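Local structure of esterase D (2W87) at residues N20-T23 and G29-N32. The protein binds glucuronic acid sugars of plant cell walls through this calcium-dependent family 35 carbohydrate-binding module, part of an enzyme that probably hydrolyses feruloyl esters in arabinoxylan. Sequence-based numbering, arbitrary orientation.
With CA (calcium ion), chain D; CA (calcium ion), chain C; GCU (alpha-D-glucopyranuronic acid), chain E.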
ATOM      1  N   ASN A  20      10.354  12.437   0.369  1.00 15.39           N
ATOM      2  CA  ASN A  20      11.370  12.068  -0.616  1.00 15.71           C
ATOM      3  C   ASN A  20      12.789  12.238  -0.089  1.00 16.05           C
ATOM      4  O   ASN A  20      13.730  12.372  -0.873  1.00 17.57           O
ATOM      5  CB  ASN A  20      11.206  12.943  -1.844  1.00 16.76           C
ATOM      6  CG  ASN A  20      11.358  14.446  -1.519  1.00 16.79           C
ATOM      7  OD1 ASN A  20      11.721  14.849  -0.382  1.00 19.00           O
ATOM      8  ND2 ASN A  20      11.065  15.264  -2.493  1.00 18.75           N
ATOM      9  N   ASN A  21      12.949  12.191   1.226  1.00 16.18           N
ATOM     10  CA  ASN A  21      14.233  12.474   1.885  1.00 16.17           C
ATOM     11  C   ASN A  21      15.078  11.232   2.194  1.00 16.03           C
ATOM     12  O   ASN A  21      16.051  11.309   2.948  1.00 16.92           O
ATOM     13  CB  ASN A  21      13.998  13.254   3.179  1.00 16.42           C
ATOM     14  CG  ASN A  21      13.224  12.456   4.203  1.00 17.36           C
ATOM     15  OD1 ASN A  21      12.369  11.655   3.843  1.00 15.66           O
ATOM     16  ND2 ASN A  21      13.523  12.663   5.485  1.00 20.69           N
ATOM     17  N   HIS A  22      14.698  10.092   1.644  1.00 15.11           N
ATOM     18  CA  HIS A  22      15.539   8.899   1.666  1.00 14.71           C
ATOM     19  C   HIS A  22      15.609   8.386   0.239  1.00 14.73           C
ATOM     20  O   HIS A  22      14.588   8.285  -0.418  1.00 15.22           O
ATOM     21  CB  HIS A  22      14.922   7.796   2.533  1.00 15.06           C
ATOM     22  CG  HIS A  22      14.744   8.170   3.968  1.00 14.64           C
ATOM     23  ND1 HIS A  22      15.804   8.483   4.790  1.00 17.55           N
ATOM     24  CD2 HIS A  22      13.633   8.227   4.740  1.00 14.54           C
ATOM     25  CE1 HIS A  22      15.349   8.738   6.006  1.00 17.42           C
ATOM     26  NE2 HIS A  22      14.032   8.600   5.998  1.00 14.98           N
ATOM     27  N   THR A  23      16.796   8.022  -0.230  1.00 13.77           N
ATOM     28  CA  THR A  23      16.930   7.571  -1.601  1.00 13.68           C
ATOM     29  C   THR A  23      16.289   6.208  -1.833  1.00 13.23           C
ATOM     30  O   THR A  23      16.039   5.465  -0.897  1.00 11.76           O
ATOM     31  CB  THR A  23      18.419   7.520  -2.000  1.00 13.44           C
ATOM     32  OG1 THR A  23      19.131   6.670  -1.096  1.00 13.87           O
ATOM     33  CG2 THR A  23      19.032   8.947  -1.974  1.00 13.36           C
ATOM     34  N   GLY A  29       8.178  10.143  -4.772  1.00 13.13           N
ATOM     35  CA  GLY A  29       8.471   9.935  -3.356  1.00 11.98           C
ATOM     36  C   GLY A  29       7.898   8.645  -2.781  1.00 11.43           C
ATOM     37  O   GLY A  29       7.822   7.623  -3.453  1.00 10.47           O
ATOM     38  N   PHE A  30       7.501   8.727  -1.521  1.00 10.34           N
ATOM     39  CA  PHE A  30       6.936   7.597  -0.804  1.00  9.87           C
ATOM     40  C   PHE A  30       5.985   8.111   0.258  1.00  9.74           C
ATOM     41  O   PHE A  30       6.081   9.263   0.682  1.00  9.46           O
ATOM     42  CB  PHE A  30       8.042   6.754  -0.178  1.00  9.81           C
ATOM     43  CG  PHE A  30       9.020   7.533   0.667  1.00 10.42           C
ATOM     44  CD1 PHE A  30       8.752   7.815   1.994  1.00  9.98           C
ATOM     45  CD2 PHE A  30      10.221   7.971   0.134  1.00 10.42           C
ATOM     46  CE1 PHE A  30       9.655   8.513   2.762  1.00 11.25           C
ATOM     47  CE2 PHE A  30      11.129   8.658   0.895  1.00 10.99           C
ATOM     48  CZ  PHE A  30      10.853   8.933   2.212  1.00  9.96           C
ATOM     49  N   ALA A  31       5.021   7.289   0.633  1.00  9.11           N
ATOM     50  CA  ALA A  31       4.061   7.663   1.669  1.00 10.01           C
ATOM     51  C   ALA A  31       4.676   7.332   3.032  1.00  9.88           C
ATOM     52  O   ALA A  31       5.094   6.189   3.295  1.00 10.41           O
ATOM     53  CB  ALA A  31       2.739   6.910   1.470  1.00 10.58           C
ATOM     54  N   ASN A  32       4.693   8.330   3.911  1.00 10.18           N
ATOM     55  CA  ASN A  32       5.212   8.195   5.264  1.00 10.56           C
ATOM     56  C   ASN A  32       4.083   8.386   6.280  1.00 10.50           C
ATOM     57  O   ASN A  32       3.660   9.511   6.532  1.00 12.01           O
ATOM     58  CB  ASN A  32       6.286   9.258   5.490  1.00 10.77           C
ATOM     59  CG  ASN A  32       6.803   9.290   6.914  1.00 10.67           C
ATOM     60  OD1 ASN A  32       6.406   8.471   7.758  1.00 11.18           O
ATOM     61  ND2 ASN A  32       7.710  10.243   7.189  1.00 13.68           N
TER
HETATM   62 CA    CA D1149       6.788   6.170  -5.040  1.00 10.97          CA
HETATM   63 CA    CA C1148       6.361   7.147   9.688  1.00 11.65          CA
HETATM   64  C1  GCU E1150      12.237   8.571  10.560  1.00 15.59           C
HETATM   65  C2  GCU E1150      12.355   8.400   9.046  1.00 14.65           C
HETATM   66  C3  GCU E1150      10.963   8.458   8.426  1.00 13.66           C
HETATM   67  C4  GCU E1150      10.146   7.316   8.995  1.00 13.16           C
HETATM   68  C5  GCU E1150      10.117   7.458  10.524  1.00 14.00           C
HETATM   69  C6  GCU E1150       9.365   6.320  11.199  1.00 13.94           C
HETATM   70  O1  GCU E1150      11.615   9.837  10.778  1.00 18.63           O
HETATM   71  O2  GCU E1150      13.144   9.450   8.512  1.00 16.32           O
HETATM   72  O3  GCU E1150      11.026   8.351   7.002  1.00 12.84           O
HETATM   73  O4  GCU E1150       8.780   7.333   8.507  1.00 14.93           O
HETATM   74  O5  GCU E1150      11.447   7.448  11.042  1.00 14.90           O
HETATM   75  O6A GCU E1150       8.246   6.053  10.736  1.00 13.26           O
HETATM   76  O6B GCU E1150       9.887   5.726  12.173  1.00 14.19           O
HETATM   77  O   HOH W   1       6.768   9.314  10.716  1.00 14.75           O
HETATM   78  O   HOH W   2       6.267   5.523   7.823  1.00 11.39           O
HETATM   79  O   HOH W   3       5.229   5.084  10.431  1.00 11.80           O
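The calcium-dependent glucuronic acid site of this family 35 carbohydrate-binding module is built partly on the loop that links strands 16-19 and 30-33, where N20, N21 and H22 gather round the rim of the F30 ring. The phenyl ring is the hub. Its CE2 lies 3.7 Å from N20 CA and equally near the carbonyl oxygen H22 O, while its CZ meets the amide oxygen N21 OD1 at 3.5 Å, at the ring edge. The amide and phenyl planes of N21 and F30 are only 25° apart, although the two side chains run nearly perpendicular. F30 holds CG between its own backbone N and carbonyl carbon (chi1 52°), which turns the ring's far edge to the loop; W94 meets the same ring. Next to it, H22 CD2 sits 3.8 Å from F30 CZ, and W91 stacks on the imidazole. H22 NE2 then hydrogen-bonds two sugar hydroxyls, O2 of the glucuronic acid at 2.8 Å and, at longer range, O3. On the strand, CG of N32 is anti to the backbone N (chi1 175°), carrying OD1 to 2.3 Å from the calcium ion that also binds the sugar's O4 and O6A; D19 accepts a bond from N32 ND2, so that amide is held at both ends. G29 O coordinates the other calcium ion at 2.4 Å, together with Q5, E6, T26 and D124. With no hydrogen bond between the two segments, van der Waals contact, mostly around F30, joins them, whereas the polar groups serve the sugar and both calcium ions: the imidazole reads the sugar's hydroxyls, and calcium, bridging protein and ligand, probably offsets its carboxylate charge.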